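Local coordinates for protein glycosyl hydrolase (Rhizobium leguminosarum bv. trifolii, PDB 5NDX) that probably hydrolyses O-glycosidic bonds of alpha-L-iduronides, as a family 39 glycoside hydrolase and bacterial orthologue of human alpha-L-iduronidase, at residues Arg16-Phe21 / Asp377-Val382; Ala237-Thr242 / Asp296-Ala301; Ala373-Thr378 / Ala396-Arg401. The protein carries 2 engineered substitutions. All blocks are in the same frame, centred on the assembly; numbering follows the deposited sequence.

Contact 1: Arg16-Phe21 / Asp377-Val382; sequences RPFNRF and DTVCKV. With SO4 (sulfate ion), chain B; SO4 (sulfate ion), chain K.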
# COMPACT_ATOMS: atom_id res chain seq x y z
N ARG A 16 -11.83 -18.73 -10.42
CA ARG A 16 -10.38 -18.82 -10.45
C ARG A 16 -9.81 -18.32 -9.09
O ARG A 16 -10.51 -17.67 -8.32
CB ARG A 16 -9.82 -17.99 -11.62
CG ARG A 16 -10.27 -16.55 -11.66
CD ARG A 16 -9.47 -15.73 -12.68
NE ARG A 16 -10.13 -14.45 -12.78
CZ ARG A 16 -9.74 -13.28 -12.25
NH1 ARG A 16 -8.60 -13.12 -11.62
NH2 ARG A 16 -10.54 -12.25 -12.41
N PRO A 17 -8.54 -18.61 -8.81
CA PRO A 17 -7.91 -17.99 -7.66
C PRO A 17 -7.81 -16.46 -7.81
O PRO A 17 -7.87 -15.94 -8.91
CB PRO A 17 -6.49 -18.60 -7.64
CG PRO A 17 -6.52 -19.78 -8.59
CD PRO A 17 -7.57 -19.41 -9.60
N PHE A 18 -7.74 -15.77 -6.68
CA PHE A 18 -7.60 -14.33 -6.66
C PHE A 18 -6.41 -14.01 -5.79
O PHE A 18 -6.35 -14.47 -4.66
CB PHE A 18 -8.84 -13.66 -6.05
CG PHE A 18 -8.80 -12.19 -6.15
CD1 PHE A 18 -8.95 -11.56 -7.40
CD2 PHE A 18 -8.50 -11.42 -5.03
CE1 PHE A 18 -8.89 -10.19 -7.49
CE2 PHE A 18 -8.44 -10.05 -5.13
CZ PHE A 18 -8.62 -9.44 -6.36
N ASN A 19 -5.48 -13.23 -6.31
CA ASN A 19 -4.40 -12.71 -5.53
C ASN A 19 -4.53 -11.21 -5.33
O ASN A 19 -4.92 -10.47 -6.26
CB ASN A 19 -3.08 -12.99 -6.21
CG ASN A 19 -2.70 -14.47 -6.13
OD1 ASN A 19 -3.09 -15.13 -7.09
N ARG A 20 -4.19 -10.77 -4.12
CA ARG A 20 -4.09 -9.35 -3.80
C ARG A 20 -2.69 -8.95 -4.18
O ARG A 20 -1.77 -9.01 -3.38
CB ARG A 20 -4.41 -9.08 -2.32
CG ARG A 20 -5.82 -9.60 -1.93
CD ARG A 20 -6.10 -9.54 -0.43
NE ARG A 20 -5.05 -10.28 0.22
CZ ARG A 20 -4.43 -9.95 1.33
NH1 ARG A 20 -4.76 -8.90 2.09
NH2 ARG A 20 -3.41 -10.70 1.65
N PHE A 21 -2.53 -8.53 -5.44
CA PHE A 21 -1.24 -8.35 -6.05
C PHE A 21 -0.62 -6.93 -5.94
O PHE A 21 0.39 -6.66 -6.57
CB PHE A 21 -1.34 -8.79 -7.53
CG PHE A 21 -2.33 -7.97 -8.36
CD1 PHE A 21 -1.99 -6.73 -8.86
CD2 PHE A 21 -3.60 -8.45 -8.61
CE1 PHE A 21 -2.91 -5.98 -9.59
CE2 PHE A 21 -4.54 -7.71 -9.33
CZ PHE A 21 -4.19 -6.49 -9.83
N ASP A 377 -9.71 -15.02 -1.54
CA ASP A 377 -8.68 -15.73 -2.30
C ASP A 377 -9.26 -16.44 -3.53
O ASP A 377 -8.54 -17.15 -4.25
CB ASP A 377 -7.93 -16.72 -1.42
CG ASP A 377 -8.85 -17.87 -0.91
OD1 ASP A 377 -10.07 -17.99 -1.28
OD2 ASP A 377 -8.34 -18.65 -0.09
N THR A 378 -10.54 -16.24 -3.79
CA THR A 378 -11.17 -16.89 -4.92
C THR A 378 -12.16 -15.94 -5.59
O THR A 378 -12.96 -15.33 -4.90
CB THR A 378 -11.92 -18.18 -4.44
OG1 THR A 378 -11.03 -19.01 -3.68
CG2 THR A 378 -12.36 -18.95 -5.57
N VAL A 379 -12.11 -15.82 -6.91
CA VAL A 379 -13.12 -15.04 -7.64
C VAL A 379 -14.42 -15.83 -7.75
O VAL A 379 -14.40 -16.99 -8.06
CB VAL A 379 -12.60 -14.61 -9.01
CG1 VAL A 379 -13.66 -13.86 -9.80
CG2 VAL A 379 -11.34 -13.76 -8.86
N CYS A 380 -15.54 -15.19 -7.46
CA CYS A 380 -16.89 -15.78 -7.63
C CYS A 380 -17.52 -15.32 -8.91
O CYS A 380 -17.21 -14.23 -9.40
CB CYS A 380 -17.89 -15.21 -6.64
SG CYS A 380 -17.45 -15.31 -4.97
N LYS A 381 -18.48 -16.08 -9.37
CA LYS A 381 -19.25 -15.73 -10.56
C LYS A 381 -20.14 -14.52 -10.27
O LYS A 381 -20.75 -14.41 -9.20
CB LYS A 381 -20.07 -16.93 -10.97
CG LYS A 381 -21.05 -16.77 -12.12
CD LYS A 381 -22.11 -17.90 -12.00
CE LYS A 381 -23.45 -17.61 -12.67
NZ LYS A 381 -23.30 -17.70 -14.16
N VAL A 382 -20.18 -13.61 -11.21
CA VAL A 382 -21.04 -12.46 -11.09
C VAL A 382 -21.82 -12.31 -12.39
O VAL A 382 -21.28 -12.52 -13.45
CB VAL A 382 -20.24 -11.17 -10.70
CG1 VAL A 382 -18.98 -11.05 -11.49
CG2 VAL A 382 -21.07 -9.90 -10.93
S SO4 B . -2.66 -12.97 -1.66
O1 SO4 B . -3.87 -13.32 -2.43
O2 SO4 B . -3.04 -12.65 -0.26
O3 SO4 B . -1.87 -11.89 -2.30
O4 SO4 B . -1.79 -14.17 -1.63
S SO4 K . -13.14 -13.72 -14.37
O1 SO4 K . -14.60 -13.95 -14.11
O2 SO4 K . -12.78 -13.97 -15.80
O3 SO4 K . -12.33 -14.64 -13.55
O4 SO4 K . -12.83 -12.32 -13.98
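O2 of the chain B sulfate is gripped by two N-H groups of a single side chain: R20 NE bonds to it, and R20 NH2 lies 2.8 Å from the same O2, both approaching near the guanidinium plane. The ion, though not O2, takes a further bond from the backbone N of R20, to O1 at 3.1 Å. With the R20 chain bent at chi3 (-56°), main chain and side chain converge on one ion, which probably comes from the crystallisation liquor. An alanine here would remove these guanidinium bonds and that of NH1 to A373 O, and would probably loosen both the ion and the tie to the 373-378 loop. R16 holds the chain K sulfate with an extended chain; its NE is modelled very close to sulfate O3, at 2.3 Å, which may reflect the placement of the ion. V379 runs alongside R16 and sets CG2 over the centre of the guanidinium face, 3.8 Å above its plane. The same CG2 meets F18 CD1 at 3.6 Å, the two side chains crossing obliquely. Two backbone bonds flank the antiparallel, non-hydrogen-bonded pair P17/T378: V379 N to R16 O (2.8 Å, nearly along the C=O axis) and F18 N to D377 O (2.9 Å, from above the carbonyl plane). T378 OG1 donates to D377 OD1, met from above the carboxylate plane. The segment 16-21, on the way from strand 13-15 to barrel strand 24-27, thus lies between strand 378-385 and helix 282-300, where R16 forms a salt bridge with D296 and F21 packs on I292 and H295.

Contact 2: Ala237-Thr242 / Asp296-Ala301; sequences AIVDRT and DRRIIA. With SO4 (sulfate ion), chain E.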
# COMPACT_ATOMS: atom_id res chain seq x y z
N ALA A 237 -4.28 2.79 -20.43
CA ALA A 237 -3.02 2.78 -21.17
C ALA A 237 -1.87 2.19 -20.37
O ALA A 237 -0.87 1.76 -20.94
CB ALA A 237 -2.68 4.18 -21.70
N ILE A 238 -1.99 2.18 -19.05
CA ILE A 238 -1.00 1.52 -18.22
C ILE A 238 -0.97 0.04 -18.59
O ILE A 238 0.08 -0.52 -18.82
CB ILE A 238 -1.28 1.69 -16.71
CG1 ILE A 238 -1.12 3.17 -16.30
CG2 ILE A 238 -0.34 0.80 -15.89
CD1 ILE A 238 -1.68 3.47 -14.90
N VAL A 239 -2.13 -0.59 -18.63
CA VAL A 239 -2.26 -1.97 -19.06
C VAL A 239 -1.84 -2.14 -20.55
O VAL A 239 -1.18 -3.12 -20.90
CB VAL A 239 -3.68 -2.48 -18.87
CG1 VAL A 239 -3.89 -3.80 -19.62
CG2 VAL A 239 -3.95 -2.65 -17.39
N ASP A 240 -2.20 -1.20 -21.41
CA ASP A 240 -1.81 -1.27 -22.83
C ASP A 240 -0.29 -1.29 -22.97
O ASP A 240 0.25 -2.14 -23.70
CB ASP A 240 -2.38 -0.11 -23.67
CG ASP A 240 -3.89 -0.10 -23.69
OD1 ASP A 240 -4.52 -1.15 -23.44
OD2 ASP A 240 -4.46 0.98 -23.94
N ARG A 241 0.40 -0.39 -22.28
CA ARG A 241 1.84 -0.37 -22.41
C ARG A 241 2.50 -1.59 -21.80
O ARG A 241 3.50 -2.06 -22.33
CB ARG A 241 2.46 0.94 -21.93
CG ARG A 241 2.00 2.16 -22.76
CD ARG A 241 2.88 3.37 -22.45
NE ARG A 241 2.91 3.61 -21.02
CZ ARG A 241 1.96 4.24 -20.35
NH1 ARG A 241 0.91 4.74 -20.98
NH2 ARG A 241 2.09 4.40 -19.02
N THR A 242 1.93 -2.14 -20.73
CA THR A 242 2.45 -3.37 -20.11
C THR A 242 2.34 -4.55 -21.09
O THR A 242 3.28 -5.36 -21.20
CB THR A 242 1.74 -3.67 -18.77
OG1 THR A 242 1.88 -2.52 -17.92
CG2 THR A 242 2.34 -4.91 -18.07
N ASP A 296 -6.51 -6.94 -13.24
CA ASP A 296 -7.11 -8.23 -12.98
C ASP A 296 -7.93 -8.74 -14.20
O ASP A 296 -7.76 -9.89 -14.62
CB ASP A 296 -8.00 -8.19 -11.73
CG ASP A 296 -8.48 -9.58 -11.31
OD1 ASP A 296 -7.67 -10.46 -10.92
OD2 ASP A 296 -9.68 -9.76 -11.36
N ARG A 297 -8.76 -7.88 -14.76
CA ARG A 297 -9.65 -8.27 -15.83
C ARG A 297 -8.94 -8.41 -17.21
O ARG A 297 -9.26 -9.29 -17.97
CB ARG A 297 -10.80 -7.29 -15.91
CG ARG A 297 -11.75 -7.49 -17.09
CD ARG A 297 -12.98 -6.62 -16.99
NE ARG A 297 -12.62 -5.25 -16.57
CZ ARG A 297 -12.15 -4.29 -17.36
NH1 ARG A 297 -12.05 -4.46 -18.67
NH2 ARG A 297 -11.80 -3.13 -16.83
N ARG A 298 -7.98 -7.57 -17.51
CA ARG A 298 -7.35 -7.52 -18.83
C ARG A 298 -6.03 -8.25 -18.92
O ARG A 298 -5.59 -8.58 -20.04
CB ARG A 298 -7.14 -6.06 -19.27
CG ARG A 298 -8.45 -5.28 -19.41
CD ARG A 298 -8.27 -3.84 -19.94
NE ARG A 298 -7.58 -3.89 -21.21
CZ ARG A 298 -6.76 -2.98 -21.73
NH1 ARG A 298 -6.51 -1.82 -21.14
NH2 ARG A 298 -6.13 -3.24 -22.85
N ILE A 299 -5.33 -8.47 -17.79
CA ILE A 299 -4.07 -9.17 -17.83
C ILE A 299 -4.17 -10.57 -17.17
O ILE A 299 -3.83 -11.57 -17.80
CB ILE A 299 -2.90 -8.35 -17.27
CG1 ILE A 299 -2.77 -7.01 -18.02
CG2 ILE A 299 -1.58 -9.10 -17.50
CD1 ILE A 299 -1.62 -6.13 -17.54
N ILE A 300 -4.63 -10.62 -15.93
CA ILE A 300 -4.54 -11.82 -15.12
C ILE A 300 -5.59 -12.83 -15.52
O ILE A 300 -5.25 -13.96 -15.78
CB ILE A 300 -4.63 -11.51 -13.63
CG1 ILE A 300 -3.44 -10.64 -13.24
CG2 ILE A 300 -4.66 -12.81 -12.81
CD1 ILE A 300 -3.54 -10.05 -11.86
N ALA A 301 -6.86 -12.43 -15.57
CA ALA A 301 -7.92 -13.34 -15.89
C ALA A 301 -7.76 -14.06 -17.24
O ALA A 301 -7.90 -15.26 -17.26
CB ALA A 301 -9.26 -12.67 -15.83
S SO4 E . -12.96 -7.37 -20.87
O1 SO4 E . -14.28 -6.72 -21.02
O2 SO4 E . -13.10 -8.56 -19.99
O3 SO4 E . -12.47 -7.79 -22.21
O4 SO4 E . -11.99 -6.41 -20.32
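R298 leaves its helix with CG anti to the carbonyl carbon, extends through chi2 and then bends at chi3 (56°), while D240 also has CG anti to its carbonyl carbon; these turns bring guanidinium and carboxylate together. R298 grips end-on, with NH1 and NH2 both converging on D240 OD1. The NH2 branch is the tighter, 2.7 Å from OD1 and nearly along the C-O axis of the acceptor. NH1 reaches the same OD1 at 3.1 Å. OD1 lies in the guanidinium plane, but the carboxylate plane is turned 67° from it, and NH1 meets OD1 from above the carboxylate. V239, with CG1 anti to its backbone N, sets that methyl 3.6 Å above the guanidinium plane of R298, over its centre. V239 CG1 also meets I299 CG1 at 3.8 Å, tip to tip. Beyond it, I299 CD1 touches T242 CG2 at 4.2 Å, the side chains crossing at about a right angle. T242 is fixed in rotation by a bond from OG1 to I238 O (2.8 Å), an oxygen that also accepts from T242 N. The short helical segments 237-242 and 296-300 run parallel, 1° apart, with axes 10.5 Å apart at closest approach, as expected of neighbouring outer helices of a (beta/alpha)8 barrel: helix 235-252 follows strand 216-219, and helix 282-300 follows strand 261-263. H295 adds to the apolar side by packing on I238 and V239. The chemistry is therefore graded, with buried V239, T242 and I299 meeting through methyl and methylene groups, and a salt bridge at the exposed margin, where two donors on one oxygen would probably keep D240 ionised.

Contact 3: Ala373-Thr378 / Ala396-Arg401; sequences ATLGDT and AILPTR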
# COMPACT_ATOMS: atom_id res chain seq x y z
N ALA A 373 -7.65 -4.72 1.10
CA ALA A 373 -6.92 -5.72 1.86
C ALA A 373 -7.86 -6.81 2.37
O ALA A 373 -7.39 -7.89 2.64
CB ALA A 373 -6.22 -5.08 3.04
N THR A 374 -9.17 -6.50 2.49
CA THR A 374 -10.17 -7.48 2.94
C THR A 374 -10.60 -8.49 1.92
O THR A 374 -11.43 -9.34 2.25
CB THR A 374 -11.46 -6.79 3.45
OG1 THR A 374 -12.19 -6.17 2.35
CG2 THR A 374 -11.11 -5.75 4.49
N LEU A 375 -10.12 -8.39 0.68
CA LEU A 375 -10.57 -9.30 -0.34
C LEU A 375 -10.09 -10.73 -0.06
O LEU A 375 -9.11 -10.95 0.63
CB LEU A 375 -10.12 -8.83 -1.71
CG LEU A 375 -10.89 -7.62 -2.28
CD1 LEU A 375 -10.14 -6.93 -3.41
CD2 LEU A 375 -12.28 -8.03 -2.72
N GLY A 376 -10.87 -11.67 -0.57
CA GLY A 376 -10.63 -13.08 -0.41
C GLY A 376 -9.68 -13.69 -1.42
O GLY A 376 -8.95 -12.97 -2.09
N ASP A 377 -9.71 -15.02 -1.54
CA ASP A 377 -8.68 -15.73 -2.30
C ASP A 377 -9.26 -16.44 -3.53
O ASP A 377 -8.54 -17.15 -4.25
CB ASP A 377 -7.93 -16.72 -1.42
CG ASP A 377 -8.85 -17.87 -0.91
OD1 ASP A 377 -10.07 -17.99 -1.28
OD2 ASP A 377 -8.34 -18.65 -0.09
N THR A 378 -10.54 -16.24 -3.79
CA THR A 378 -11.17 -16.89 -4.92
C THR A 378 -12.16 -15.94 -5.59
O THR A 378 -12.96 -15.33 -4.90
CB THR A 378 -11.92 -18.18 -4.44
OG1 THR A 378 -11.03 -19.01 -3.68
CG2 THR A 378 -12.36 -18.95 -5.57
N ALA A 396 -17.22 -1.04 -11.81
CA ALA A 396 -16.42 -2.26 -11.83
C ALA A 396 -16.56 -3.00 -10.51
O ALA A 396 -17.00 -2.45 -9.47
CB ALA A 396 -14.94 -1.91 -12.11
N ILE A 397 -16.23 -4.28 -10.55
CA ILE A 397 -16.40 -5.14 -9.38
C ILE A 397 -15.24 -6.13 -9.18
O ILE A 397 -14.69 -6.60 -10.15
CB ILE A 397 -17.75 -5.84 -9.47
CG1 ILE A 397 -18.09 -6.48 -8.12
CG2 ILE A 397 -17.78 -6.89 -10.60
CD1 ILE A 397 -19.52 -6.91 -8.06
N LEU A 398 -14.83 -6.38 -7.92
CA LEU A 398 -13.90 -7.48 -7.56
C LEU A 398 -14.67 -8.36 -6.57
O LEU A 398 -14.77 -8.02 -5.38
CB LEU A 398 -12.60 -6.97 -6.95
CG LEU A 398 -11.75 -6.04 -7.85
CD1 LEU A 398 -10.73 -5.29 -7.02
CD2 LEU A 398 -11.05 -6.85 -8.95
N PRO A 399 -15.25 -9.47 -7.04
CA PRO A 399 -16.12 -10.28 -6.23
C PRO A 399 -15.39 -11.51 -5.78
O PRO A 399 -14.98 -12.30 -6.62
CB PRO A 399 -17.25 -10.63 -7.19
CG PRO A 399 -16.58 -10.69 -8.53
CD PRO A 399 -15.30 -9.86 -8.46
N THR A 400 -15.14 -11.63 -4.47
CA THR A 400 -14.32 -12.70 -3.93
C THR A 400 -15.03 -13.48 -2.83
O THR A 400 -15.87 -12.94 -2.12
CB THR A 400 -12.96 -12.23 -3.39
OG1 THR A 400 -13.15 -11.42 -2.22
CG2 THR A 400 -12.17 -11.50 -4.46
N ARG A 401 -14.67 -14.75 -2.72
CA ARG A 401 -15.06 -15.63 -1.58
C ARG A 401 -13.94 -15.64 -0.56
O ARG A 401 -12.77 -15.73 -0.91
CB ARG A 401 -15.34 -17.06 -2.06
CG ARG A 401 -16.08 -18.02 -1.09
CD ARG A 401 -16.10 -19.45 -1.69
NE ARG A 401 -14.72 -19.95 -1.78
CZ ARG A 401 -14.27 -21.05 -2.42
NH1 ARG A 401 -15.11 -21.85 -3.08
NH2 ARG A 401 -12.93 -21.34 -2.38
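The loop 375-378 crosses residues 398-401, the end of strand 395-401, with end-to-end directions 67° apart, and three hydrogen bonds with backbone N-H donors fasten it there. G376 N donates to T400 OG1 at 2.8 Å, D377 N to R401 O at 3.2 Å nearly along the C=O axis, and R401 N to T378 O at 2.8 Å in the carbonyl plane. G376 comes so close that a beta carbon on it would stand 2.1 Å from R401 O, a clash, so this approach depends on the missing side chain; its CA makes a CA-H...O contact with that oxygen instead. T400 carries OG1 in the crowded position between the backbone N and the carbonyl carbon (chi1 67°), which turns the hydroxyl to G376 N; the same OG1 is bonded to S408 O, so the hydroxyl of buried T400 is held both by G376 N and by S408 O of strand 407-413. L375 crosses T400 at about a right angle, its CD2 resting 3.5 Å from T400 OG1. The other branch of L375, CD1, meets L398 CD1 at 4.0 Å, again with the chains nearly perpendicular. At the outer end R401, bent at chi3 (65°), lies alongside T378, whose CG2 stands 4.0 Å above the guanidinium plane, offset toward its rim. D377 OD1 is 4.5 Å from R401 NH2, too far for a salt bridge, though the opposite charges may still attract. Strand 395-401 runs in the large mixed sheet between strands 378-385 and 407-413. L375 packs on S408 and S410 of the latter and on Q521 of strand 518-526, while L398 turns to E293 and D296 of helix 282-300, joining this sheet to the barrel.

Contacts 1 and 3 share D377 and T378 and work on the same sheet, strand 378-385 being bonded to the 16-21 segment in one and to strand 395-401 in the other. Contact 2 belongs to the outer helices of the barrel, yet it reaches both: D296 takes a salt bridge from R16 and touches L398. Contact 3 is largely core, backbone bonds and leucines with one buried hydroxyl; contact 2 is also mostly buried but ends in a surface salt bridge; contact 1 is the most open, joining main-chain bonds to arginines that hold sulfates probably from the crystallisation liquor. Main-chain pairing thus marks both sheet contacts, and ionic pairing appears where the sheet meets the barrel helices and between those helices.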